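PDB 3ZS6: periplasmic oligopeptide-binding protein from Burkholderia pseudomallei, which probably binds oligopeptides in the periplasm and delivers them to an ABC transport system for uptake into the cell. Local coordinates for residues A[194-199]-A[204-209]; A[283-288]-A[374-379]; A[320-323]-A[329-332]. One frame throughout, in Å; residues are numbered along the deposited sequence.

Contact 1 of 3, residues A[194-199]-A[204-209]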
ATOM      1  N   MET A 194      20.881  -5.037   6.558  1.00 15.66           N
ATOM      2  CA  MET A 194      20.661  -6.481   6.466  1.00 18.09           C
ATOM      3  C   MET A 194      21.698  -7.148   5.569  1.00 18.33           C
ATOM      4  O   MET A 194      22.227  -6.526   4.644  1.00 17.14           O
ATOM      5  CB  MET A 194      19.236  -6.806   5.997  1.00 12.87           C
ATOM      6  CG  MET A 194      18.871  -6.286   4.621  1.00 14.41           C
ATOM      7  SD  MET A 194      17.095  -6.474   4.217  1.00 14.46           S
ATOM      8  CE  MET A 194      16.292  -5.397   5.403  1.00 12.46           C
ATOM      9  N   ALA A 195      21.980  -8.418   5.847  1.00 16.32           N
ATOM     10  CA  ALA A 195      23.048  -9.145   5.163  1.00 20.03           C
ATOM     11  C   ALA A 195      22.494 -10.384   4.471  1.00 18.37           C
ATOM     12  O   ALA A 195      21.553 -11.011   4.966  1.00 18.95           O
ATOM     13  CB  ALA A 195      24.121  -9.547   6.160  1.00 19.51           C
ATOM     14  N   LYS A 196      23.083 -10.742   3.333  1.00 15.54           N
ATOM     15  CA  LYS A 196      22.631 -11.924   2.601  1.00 15.92           C
ATOM     16  C   LYS A 196      22.628 -13.130   3.544  1.00 15.76           C
ATOM     17  O   LYS A 196      23.570 -13.329   4.313  1.00 18.16           O
ATOM     18  CB  LYS A 196      23.529 -12.196   1.392  1.00 19.76           C
ATOM     19  CG  LYS A 196      23.209 -13.498   0.651  1.00 22.56           C
ATOM     20  CD  LYS A 196      24.156 -13.724  -0.529  1.00 20.03           C
ATOM     21  CE  LYS A 196      23.987 -15.130  -1.106  1.00 20.69           C
ATOM     22  NZ  LYS A 196      24.755 -15.312  -2.376  1.00 19.09           N
ATOM     23  N   SER A 197      21.564 -13.922   3.495  1.00 17.30           N
ATOM     24  CA  SER A 197      21.457 -15.094   4.354  1.00 22.31           C
ATOM     25  C   SER A 197      21.976 -16.342   3.658  1.00 19.31           C
ATOM     26  O   SER A 197      21.547 -16.661   2.553  1.00 19.78           O
ATOM     27  CB  SER A 197      20.005 -15.329   4.768  1.00 23.05           C
ATOM     28  OG  SER A 197      19.873 -16.565   5.448  1.00 23.70           O
ATOM     29  N   ASP A 198      22.875 -17.060   4.321  1.00 18.79           N
ATOM     30  CA  ASP A 198      23.394 -18.313   3.772  1.00 25.76           C
ATOM     31  C   ASP A 198      22.439 -19.477   4.032  1.00 30.83           C
ATOM     32  O   ASP A 198      22.657 -20.587   3.551  1.00 31.37           O
ATOM     33  CB  ASP A 198      24.797 -18.619   4.315  1.00 35.79           C
ATOM     34  CG  ASP A 198      24.888 -18.486   5.828  1.00 49.81           C
ATOM     35  OD1 ASP A 198      24.079 -17.735   6.418  1.00 64.83           O
ATOM     36  OD2 ASP A 198      25.781 -19.119   6.427  0.49 51.24           O
ATOM     37  N   LYS A 199      21.372 -19.216   4.781  1.00 24.12           N
ATOM     38  CA  LYS A 199      20.363 -20.235   5.052  1.00 24.27           C
ATOM     39  C   LYS A 199      19.216 -20.230   4.036  1.00 22.58           C
ATOM     40  O   LYS A 199      18.496 -21.217   3.917  1.00 22.93           O
ATOM     41  CB  LYS A 199      19.816 -20.086   6.476  1.00 28.83           C
ATOM     42  CG  LYS A 199      20.900 -20.028   7.549  1.00 30.81           C
ATOM     43  CD  LYS A 199      20.716 -21.124   8.586  1.00 38.41           C
ATOM     44  CE  LYS A 199      21.935 -21.252   9.502  1.00 45.18           C
ATOM     45  NZ  LYS A 199      22.048 -20.126  10.470  1.00 44.77           N
ATOM     46  N   ARG A 204      22.306 -19.268  -3.455  1.00 21.29           N
ATOM     47  CA  ARG A 204      23.244 -19.327  -4.575  1.00 27.67           C
ATOM     48  C   ARG A 204      22.899 -18.360  -5.702  1.00 25.66           C
ATOM     49  O   ARG A 204      23.772 -17.977  -6.475  1.00 30.79           O
ATOM     50  CB  ARG A 204      23.346 -20.754  -5.130  1.00 31.47           C
ATOM     51  CG  ARG A 204      24.106 -21.717  -4.226  1.00 50.63           C
ATOM     52  CD  ARG A 204      24.212 -23.109  -4.847  1.00 64.96           C
ATOM     53  NE  ARG A 204      22.897 -23.665  -5.166  1.00 73.39           N
ATOM     54  CZ  ARG A 204      22.153 -24.367  -4.316  1.00 77.98           C
ATOM     55  NH1 ARG A 204      22.591 -24.606  -3.084  1.00 78.62           N
ATOM     56  NH2 ARG A 204      20.969 -24.830  -4.697  1.00 78.40           N
ATOM     57  N   ASN A 205      21.630 -17.975  -5.798  1.00 19.30           N
ATOM     58  CA  ASN A 205      21.189 -17.053  -6.844  1.00 21.89           C
ATOM     59  C   ASN A 205      20.939 -15.618  -6.361  1.00 21.36           C
ATOM     60  O   ASN A 205      20.529 -14.758  -7.136  1.00 30.45           O
ATOM     61  CB  ASN A 205      19.955 -17.606  -7.568  1.00 21.80           C
ATOM     62  CG  ASN A 205      20.294 -18.788  -8.471  1.00 29.68           C
ATOM     63  OD1 ASN A 205      21.251 -18.731  -9.241  1.00 32.02           O
ATOM     64  ND2 ASN A 205      19.525 -19.873  -8.358  1.00 25.14           N
ATOM     65  N   VAL A 206      21.191 -15.361  -5.084  1.00 21.51           N
ATOM     66  CA  VAL A 206      21.081 -14.008  -4.538  1.00 15.54           C
ATOM     67  C   VAL A 206      22.430 -13.292  -4.679  1.00 19.23           C
ATOM     68  O   VAL A 206      23.423 -13.708  -4.082  1.00 23.64           O
ATOM     69  CB  VAL A 206      20.666 -14.036  -3.051  1.00 21.46           C
ATOM     70  CG1 VAL A 206      20.562 -12.622  -2.492  1.00 18.50           C
ATOM     71  CG2 VAL A 206      19.352 -14.786  -2.872  1.00 12.83           C
ATOM     72  N   VAL A 207      22.464 -12.226  -5.474  1.00 14.07           N
ATOM     73  CA  VAL A 207      23.714 -11.537  -5.778  1.00 13.59           C
ATOM     74  C   VAL A 207      24.053 -10.426  -4.782  1.00 18.64           C
ATOM     75  O   VAL A 207      25.167 -10.361  -4.276  1.00 19.70           O
ATOM     76  CB  VAL A 207      23.694 -10.958  -7.206  1.00 17.44           C
ATOM     77  CG1 VAL A 207      24.942 -10.107  -7.460  1.00 14.75           C
ATOM     78  CG2 VAL A 207      23.580 -12.086  -8.230  1.00 20.62           C
ATOM     79  N   ILE A 208      23.088  -9.555  -4.501  1.00 16.46           N
ATOM     80  CA  ILE A 208      23.304  -8.453  -3.568  1.00 16.07           C
ATOM     81  C   ILE A 208      23.586  -8.988  -2.169  1.00 12.85           C
ATOM     82  O   ILE A 208      22.812  -9.782  -1.636  1.00 10.96           O
ATOM     83  CB  ILE A 208      22.078  -7.520  -3.539  1.00 22.02           C
ATOM     84  CG1 ILE A 208      21.850  -6.923  -4.928  1.00 25.84           C
ATOM     85  CG2 ILE A 208      22.247  -6.427  -2.471  1.00 18.07           C
ATOM     86  CD1 ILE A 208      22.911  -5.952  -5.350  1.00 37.10           C
ATOM     87  N   ARG A 209      24.706  -8.567  -1.585  1.00 15.98           N
ATOM     88  CA  ARG A 209      25.181  -9.148  -0.323  1.00 20.46           C
ATOM     89  C   ARG A 209      24.827  -8.313   0.907  1.00 22.21           C
ATOM     90  O   ARG A 209      24.848  -8.805   2.033  1.00 19.51           O
ATOM     91  CB  ARG A 209      26.700  -9.386  -0.370  1.00 21.04           C
ATOM     92  CG  ARG A 209      27.115 -10.484  -1.346  1.00 20.47           C
ATOM     93  CD  ARG A 209      28.577 -10.855  -1.202  1.00 23.66           C
ATOM     94  NE  ARG A 209      29.497  -9.795  -1.613  1.00 22.14           N
ATOM     95  CZ  ARG A 209      29.944  -9.627  -2.859  1.00 27.56           C
ATOM     96  NH1 ARG A 209      29.533 -10.439  -3.834  1.00 21.82           N
ATOM     97  NH2 ARG A 209      30.800  -8.644  -3.136  1.00 23.81           N
TER

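Contact 2 of 3, residues A[283-288]-A[374-379]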
ATOM      1  N   ALA A 283     -14.265  18.443  -2.808  1.00 19.81           N
ATOM      2  CA  ALA A 283     -13.660  17.704  -3.912  1.00 20.07           C
ATOM      3  C   ALA A 283     -13.714  18.442  -5.248  1.00 21.03           C
ATOM      4  O   ALA A 283     -12.738  18.457  -5.999  1.00 23.34           O
ATOM      5  CB  ALA A 283     -14.311  16.330  -4.049  1.00 17.21           C
ATOM      6  N   MET A 284     -14.856  19.045  -5.551  1.00 19.28           N
ATOM      7  CA  MET A 284     -15.097  19.547  -6.899  1.00 22.17           C
ATOM      8  C   MET A 284     -14.400  20.871  -7.186  1.00 18.77           C
ATOM      9  O   MET A 284     -14.246  21.256  -8.339  1.00 24.67           O
ATOM     10  CB  MET A 284     -16.604  19.661  -7.181  1.00 27.48           C
ATOM     11  CG  MET A 284     -17.305  20.770  -6.434  1.00 30.74           C
ATOM     12  SD  MET A 284     -19.099  20.700  -6.665  1.00 49.18           S
ATOM     13  CE  MET A 284     -19.222  20.600  -8.447  1.00 17.19           C
ATOM     14  N   VAL A 285     -13.965  21.564  -6.143  1.00 17.16           N
ATOM     15  CA  VAL A 285     -13.303  22.851  -6.336  1.00 21.70           C
ATOM     16  C   VAL A 285     -11.791  22.752  -6.640  1.00 22.62           C
ATOM     17  O   VAL A 285     -11.216  23.653  -7.257  1.00 17.92           O
ATOM     18  CB  VAL A 285     -13.568  23.775  -5.132  1.00 27.67           C
ATOM     19  CG1 VAL A 285     -12.487  24.812  -4.995  1.00 39.09           C
ATOM     20  CG2 VAL A 285     -14.957  24.425  -5.267  1.00 25.45           C
ATOM     21  N   LEU A 286     -11.155  21.657  -6.225  1.00 15.71           N
ATOM     22  CA  LEU A 286      -9.719  21.481  -6.453  1.00 20.27           C
ATOM     23  C   LEU A 286      -9.382  21.260  -7.932  1.00 21.52           C
ATOM     24  O   LEU A 286      -9.937  20.376  -8.581  1.00 24.61           O
ATOM     25  CB  LEU A 286      -9.170  20.309  -5.627  1.00 16.22           C
ATOM     26  CG  LEU A 286      -9.386  20.289  -4.114  1.00 23.22           C
ATOM     27  CD1 LEU A 286      -9.009  18.913  -3.559  1.00 22.86           C
ATOM     28  CD2 LEU A 286      -8.605  21.396  -3.408  1.00 18.77           C
ATOM     29  N   ASP A 287      -8.455  22.058  -8.451  1.00 22.78           N
ATOM     30  CA  ASP A 287      -8.036  21.957  -9.848  1.00 18.67           C
ATOM     31  C   ASP A 287      -6.867  20.974  -9.975  1.00 19.38           C
ATOM     32  O   ASP A 287      -5.707  21.345  -9.764  1.00 15.93           O
ATOM     33  CB  ASP A 287      -7.630  23.342 -10.356  1.00 17.59           C
ATOM     34  CG  ASP A 287      -7.549  23.413 -11.869  1.00 24.23           C
ATOM     35  OD1 ASP A 287      -7.215  22.388 -12.504  1.00 26.39           O
ATOM     36  OD2 ASP A 287      -7.813  24.506 -12.420  1.00 27.08           O
ATOM     37  N   ARG A 288      -7.179  19.726 -10.319  1.00 17.12           N
ATOM     38  CA  ARG A 288      -6.183  18.659 -10.372  1.00 20.02           C
ATOM     39  C   ARG A 288      -5.291  18.777 -11.609  1.00 23.42           C
ATOM     40  O   ARG A 288      -4.209  18.183 -11.674  1.00 19.94           O
ATOM     41  CB  ARG A 288      -6.870  17.292 -10.341  1.00 18.87           C
ATOM     42  CG  ARG A 288      -7.716  17.038  -9.084  1.00 19.75           C
ATOM     43  CD  ARG A 288      -8.744  15.933  -9.344  1.00 17.54           C
ATOM     44  NE  ARG A 288      -9.560  15.657  -8.170  1.00 15.49           N
ATOM     45  CZ  ARG A 288     -10.470  16.497  -7.681  1.00 18.38           C
ATOM     46  NH1 ARG A 288     -10.667  17.685  -8.259  1.00 12.72           N
ATOM     47  NH2 ARG A 288     -11.170  16.162  -6.598  1.00 15.25           N
ATOM     48  N   THR A 374      -9.770  30.444  -1.272  1.00 25.17           N
ATOM     49  CA  THR A 374     -10.157  31.400  -2.305  1.00 27.51           C
ATOM     50  C   THR A 374     -11.454  31.037  -3.025  1.00 28.13           C
ATOM     51  O   THR A 374     -12.161  31.919  -3.511  1.00 27.33           O
ATOM     52  CB  THR A 374      -9.036  31.586  -3.348  1.00 30.54           C
ATOM     53  OG1 THR A 374      -8.798  30.339  -4.010  1.00 33.72           O
ATOM     54  CG2 THR A 374      -7.754  32.043  -2.674  1.00 25.91           C
ATOM     55  N   LYS A 375     -11.778  29.750  -3.094  1.00 23.30           N
ATOM     56  CA  LYS A 375     -12.963  29.335  -3.842  1.00 20.66           C
ATOM     57  C   LYS A 375     -14.195  29.090  -2.975  1.00 25.57           C
ATOM     58  O   LYS A 375     -15.322  29.227  -3.445  1.00 29.59           O
ATOM     59  CB  LYS A 375     -12.678  28.117  -4.720  1.00 21.32           C
ATOM     60  CG  LYS A 375     -11.679  28.391  -5.842  1.00 26.27           C
ATOM     61  CD  LYS A 375     -11.432  27.145  -6.683  1.00 24.44           C
ATOM     62  CE  LYS A 375     -10.335  27.375  -7.719  1.00 22.01           C
ATOM     63  NZ  LYS A 375      -9.958  26.107  -8.415  1.00 17.05           N
ATOM     64  N   LEU A 376     -13.991  28.738  -1.714  1.00 24.08           N
ATOM     65  CA  LEU A 376     -15.117  28.383  -0.861  1.00 25.45           C
ATOM     66  C   LEU A 376     -15.122  29.159   0.446  1.00 25.36           C
ATOM     67  O   LEU A 376     -16.100  29.119   1.193  1.00 28.42           O
ATOM     68  CB  LEU A 376     -15.095  26.882  -0.559  1.00 21.88           C
ATOM     69  CG  LEU A 376     -15.332  25.906  -1.715  1.00 23.64           C
ATOM     70  CD1 LEU A 376     -15.148  24.479  -1.222  1.00 20.14           C
ATOM     71  CD2 LEU A 376     -16.727  26.096  -2.309  1.00 27.39           C
ATOM     72  N   GLY A 377     -14.026  29.851   0.732  1.00 23.44           N
ATOM     73  CA  GLY A 377     -13.885  30.526   2.009  1.00 25.47           C
ATOM     74  C   GLY A 377     -13.770  29.521   3.144  1.00 30.84           C
ATOM     75  O   GLY A 377     -14.093  29.821   4.295  1.00 35.02           O
ATOM     76  N   VAL A 378     -13.330  28.312   2.811  1.00 27.41           N
ATOM     77  CA  VAL A 378     -13.079  27.277   3.809  1.00 21.01           C
ATOM     78  C   VAL A 378     -11.632  27.344   4.282  1.00 23.28           C
ATOM     79  O   VAL A 378     -10.711  27.421   3.469  1.00 20.32           O
ATOM     80  CB  VAL A 378     -13.374  25.869   3.242  1.00 20.12           C
ATOM     81  CG1 VAL A 378     -12.815  24.791   4.157  1.00 15.89           C
ATOM     82  CG2 VAL A 378     -14.870  25.685   3.046  1.00 20.06           C
ATOM     83  N   THR A 379     -11.428  27.312   5.594  1.00 20.73           N
ATOM     84  CA  THR A 379     -10.083  27.431   6.141  1.00 19.99           C
ATOM     85  C   THR A 379      -9.508  26.068   6.529  1.00 22.42           C
ATOM     86  O   THR A 379     -10.069  25.355   7.362  1.00 25.24           O
ATOM     87  CB  THR A 379     -10.060  28.358   7.376  1.00 26.44           C
ATOM     88  OG1 THR A 379     -10.605  29.639   7.032  1.00 34.41           O
ATOM     89  CG2 THR A 379      -8.643  28.541   7.887  1.00 23.30           C
TER
HETATM   90  O   HOH W   1      -8.423  26.633 -10.933  1.00 25.05           O

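Contact 3 of 3, residues A[320-323]-A[329-332]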
ATOM      1  N   PRO A 320     -16.499  12.015 -12.670  1.00 29.29           N
ATOM      2  CA  PRO A 320     -17.724  12.762 -12.379  1.00 28.36           C
ATOM      3  C   PRO A 320     -18.057  13.796 -13.439  1.00 32.77           C
ATOM      4  O   PRO A 320     -17.185  14.341 -14.131  1.00 25.79           O
ATOM      5  CB  PRO A 320     -17.387  13.475 -11.071  1.00 24.69           C
ATOM      6  CG  PRO A 320     -15.909  13.676 -11.155  1.00 20.37           C
ATOM      7  CD  PRO A 320     -15.396  12.411 -11.780  1.00 23.99           C
ATOM      8  N   ASP A 321     -19.354  14.052 -13.534  1.00 36.34           N
ATOM      9  CA  ASP A 321     -19.934  15.070 -14.391  1.00 39.14           C
ATOM     10  C   ASP A 321     -19.123  16.363 -14.406  1.00 33.25           C
ATOM     11  O   ASP A 321     -18.786  16.886 -15.466  1.00 33.24           O
ATOM     12  CB  ASP A 321     -21.345  15.368 -13.875  1.00 37.98           C
ATOM     13  CG  ASP A 321     -22.176  16.122 -14.866  1.00 50.47           C
ATOM     14  OD1 ASP A 321     -21.597  16.686 -15.817  1.00 60.89           O
ATOM     15  OD2 ASP A 321     -23.410  16.154 -14.691  1.00 56.16           O
ATOM     16  N   TRP A 322     -18.818  16.873 -13.218  1.00 31.73           N
ATOM     17  CA  TRP A 322     -18.218  18.195 -13.070  1.00 28.78           C
ATOM     18  C   TRP A 322     -16.750  18.278 -13.500  1.00 30.29           C
ATOM     19  O   TRP A 322     -16.186  19.371 -13.585  1.00 27.88           O
ATOM     20  CB  TRP A 322     -18.391  18.693 -11.629  1.00 29.63           C
ATOM     21  CG  TRP A 322     -17.960  17.702 -10.577  1.00 27.23           C
ATOM     22  CD1 TRP A 322     -18.761  16.836  -9.890  1.00 26.81           C
ATOM     23  CD2 TRP A 322     -16.626  17.480 -10.097  1.00 22.23           C
ATOM     24  NE1 TRP A 322     -18.011  16.087  -9.014  1.00 28.31           N
ATOM     25  CE2 TRP A 322     -16.699  16.464  -9.120  1.00 27.35           C
ATOM     26  CE3 TRP A 322     -15.381  18.037 -10.404  1.00 20.25           C
ATOM     27  CZ2 TRP A 322     -15.574  16.000  -8.443  1.00 23.80           C
ATOM     28  CZ3 TRP A 322     -14.264  17.576  -9.728  1.00 23.34           C
ATOM     29  CH2 TRP A 322     -14.368  16.566  -8.759  1.00 25.40           C
ATOM     30  N   ALA A 323     -16.131  17.135 -13.779  1.00 28.67           N
ATOM     31  CA  ALA A 323     -14.741  17.127 -14.224  1.00 31.86           C
ATOM     32  C   ALA A 323     -14.566  17.942 -15.508  1.00 37.23           C
ATOM     33  O   ALA A 323     -13.473  18.426 -15.807  1.00 28.65           O
ATOM     34  CB  ALA A 323     -14.253  15.703 -14.432  1.00 30.52           C
ATOM     35  N   ARG A 329     -18.334  27.488 -12.815  1.00 28.38           N
ATOM     36  CA  ARG A 329     -19.503  26.643 -12.591  1.00 30.47           C
ATOM     37  C   ARG A 329     -19.250  25.634 -11.467  1.00 29.36           C
ATOM     38  O   ARG A 329     -20.132  25.367 -10.648  1.00 29.38           O
ATOM     39  CB  ARG A 329     -19.865  25.920 -13.892  1.00 33.03           C
ATOM     40  CG  ARG A 329     -21.047  24.967 -13.812  1.00 35.18           C
ATOM     41  CD  ARG A 329     -21.519  24.637 -15.215  1.00 39.77           C
ATOM     42  NE  ARG A 329     -22.153  23.327 -15.337  1.00 36.61           N
ATOM     43  CZ  ARG A 329     -22.254  22.665 -16.487  1.00 41.44           C
ATOM     44  NH1 ARG A 329     -21.759  23.190 -17.604  1.00 37.89           N
ATOM     45  NH2 ARG A 329     -22.842  21.477 -16.523  1.00 46.54           N
ATOM     46  N   ARG A 330     -18.045  25.071 -11.431  1.00 24.35           N
ATOM     47  CA  ARG A 330     -17.671  24.163 -10.351  1.00 24.92           C
ATOM     48  C   ARG A 330     -17.835  24.844  -9.008  1.00 25.26           C
ATOM     49  O   ARG A 330     -18.438  24.293  -8.091  1.00 22.83           O
ATOM     50  CB  ARG A 330     -16.219  23.717 -10.494  1.00 24.15           C
ATOM     51  CG  ARG A 330     -15.985  22.625 -11.498  1.00 22.92           C
ATOM     52  CD  ARG A 330     -14.862  21.752 -10.981  1.00 32.16           C
ATOM     53  NE  ARG A 330     -14.008  21.276 -12.051  1.00 32.89           N
ATOM     54  CZ  ARG A 330     -12.842  20.679 -11.848  1.00 29.23           C
ATOM     55  NH1 ARG A 330     -12.397  20.490 -10.609  1.00 25.75           N
ATOM     56  NH2 ARG A 330     -12.127  20.274 -12.885  1.00 28.06           N
ATOM     57  N   VAL A 331     -17.288  26.052  -8.906  1.00 25.63           N
ATOM     58  CA  VAL A 331     -17.290  26.799  -7.656  1.00 30.44           C
ATOM     59  C   VAL A 331     -18.702  27.199  -7.211  1.00 30.45           C
ATOM     60  O   VAL A 331     -19.060  27.048  -6.039  1.00 30.03           O
ATOM     61  CB  VAL A 331     -16.397  28.052  -7.769  1.00 30.31           C
ATOM     62  CG1 VAL A 331     -16.651  28.994  -6.605  1.00 34.50           C
ATOM     63  CG2 VAL A 331     -14.921  27.644  -7.844  1.00 29.48           C
ATOM     64  N   ASP A 332     -19.497  27.712  -8.145  1.00 29.37           N
ATOM     65  CA  ASP A 332     -20.894  28.055  -7.853  1.00 28.55           C
ATOM     66  C   ASP A 332     -21.666  26.856  -7.311  1.00 24.60           C
ATOM     67  O   ASP A 332     -22.348  26.941  -6.289  1.00 27.67           O
ATOM     68  CB  ASP A 332     -21.592  28.576  -9.112  1.00 38.54           C
ATOM     69  CG  ASP A 332     -21.175  29.985  -9.473  1.00 50.23           C
ATOM     70  OD1 ASP A 332     -20.926  30.784  -8.544  1.00 54.33           O
ATOM     71  OD2 ASP A 332     -21.100  30.293 -10.684  1.00 54.25           O
TER

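Contact 1 of 3, residues A[194-199]-A[204-209]
K196 and R209 meet where strand 191-196 hands over to strand 210-215, its antiparallel neighbour, so the contact closes the neck of a hairpin whose connection is a long loop instead of a tight turn. The four-stranded sheet is completed by strands 6-11 and 181-187. At the neck, K196 N donates to R209 O over 2.9 Å; the N-H points at the oxygen fairly well (162°), although the nitrogen sits above the carbonyl plane. The same R209 O lies 3.6 Å from A195 CA, so this carbonyl also packs against the backbone at the end of the strand.

From there the K196 side chain works as a strut across the loop. Its CB rests beside R209 O, and CG is anti to the backbone N (chi1 174°), a torsion that sends the chain off toward V206. Everything beyond CG is extended. CD passes V206 O at 3.6 Å. CE comes closer to that oxygen and also packs on V206 CB at 4.0 Å, the lysine and the valine running past each other in opposite directions. The tip, NZ, then donates to V206 O over 2.7 Å, in the carbonyl plane, and makes a second hydrogen bond to A203 O, so that two backbone carbonyls of the loop share one ammonium group. V206 itself packs on Y200 and Y181. Y181 also reaches the loop through a hydrogen bond between its OH and I208 O, while the guanidinium of R209 leaves the contact for the D3 carbonyl. Where the chain departs from the strand, S197 forms an ST turn: its OG accepts from K199 N at 3.1 Å.

Contact 2 of 3, residues A[283-288]-A[374-379]
V285 and K375 join the end of helix 276-285 to the last turn of helix 359-376. The first segment starts at A283, whose carbonyl oxygen takes two donors from R288 further along: NH2 at 2.8 Å and NH1 at 3.2 Å, both with the oxygen in the guanidinium plane. This end-on grip ties the end of helix 276-285 to the start of helix 288-296, across the short turn between them.

V285 faces helix 359-376 with both branches. Its CG2 meets L376 CD2 tip to tip at 3.8 Å, and its CG1 lies against K375 CB and CD, closer than carbons normally pack, so the exact fit is doubtful. K375, extended beyond CG, slides past the valine and brings NZ to V285 O at 3.0 Å, nearly in line with the C=O bond (171°). L286 turns instead onto A368, E371 and W372 of helix 359-376. D287 is the N-cap of helix 288-296, its OD1 accepting from I290 N, while a water links its OD2 to K375 NZ.

The ammonium thus has a carbonyl, a water and a salt bridge to E371, which also accepts from D287 N; that setting would be expected to keep the lysine protonated.

Contact 3 of 3, residues A[320-323]-A[329-332]
The 3-10 turn of 321-323, closed by a backbone hydrogen bond from A323 N to P320 O, lies against helix 327-340 so that W322 CA and R330 CA, 6.6 Å apart, are the nearest backbone pair. The ends of both side chains then come together. W322 places CG between its own backbone N and carbonyl carbon (chi1 50°), which brings the benzene edge of the indole to the arginine. R330 is kinked at chi2 and chi3, and its chain crosses the indole at about a right angle.

The two flat groups are not stacked. Their planes stand 58° apart, with W322 CE3 lying 3.6 Å over one face of the guanidinium, toward its rim. From the indole's side the arginine arrives at an edge: R330 NH1 is 3.6 Å from W322 CZ3 and near the ring plane. One face of the indole carries P320, whose CG sits 3.5 Å above it, and NE1 at the far side is hydrogen-bonded to the Y467 hydroxyl. R330 CD and NE pass by the W322 carbonyl, while NH1 finds its main partner in M284 O, on helix 276-285.

A tryptophan edge set against a guanidinium face, with proline over one face of the ring, here packs the loop entering helix 327-340 onto that helix's first turn, within a lobe of the periplasmic binding-protein fold.

How the contacts relate
Contacts 2 and 3 form one continuous region, their centres 11 Å apart, whereas contact 1 lies on the opposite side of the chain's centre, with its centre 51 Å from that of contact 2 and 55 Å from that of contact 3. Along the sequence, contact 3 falls between the two segments of contact 2. R330 of contact 3 reaches the carbonyls at the end of helix 276-285 in contact 2, with NH1 3.0 Å from M284 O in a probable hydrogen bond, and the V331 CG1 methyl packs on K375 O at 3.4 Å. R288 NH1 also comes within 4.0 Å of R330 NH1, two like charges side by side amid backbone carbonyls. Contact 1 touches neither.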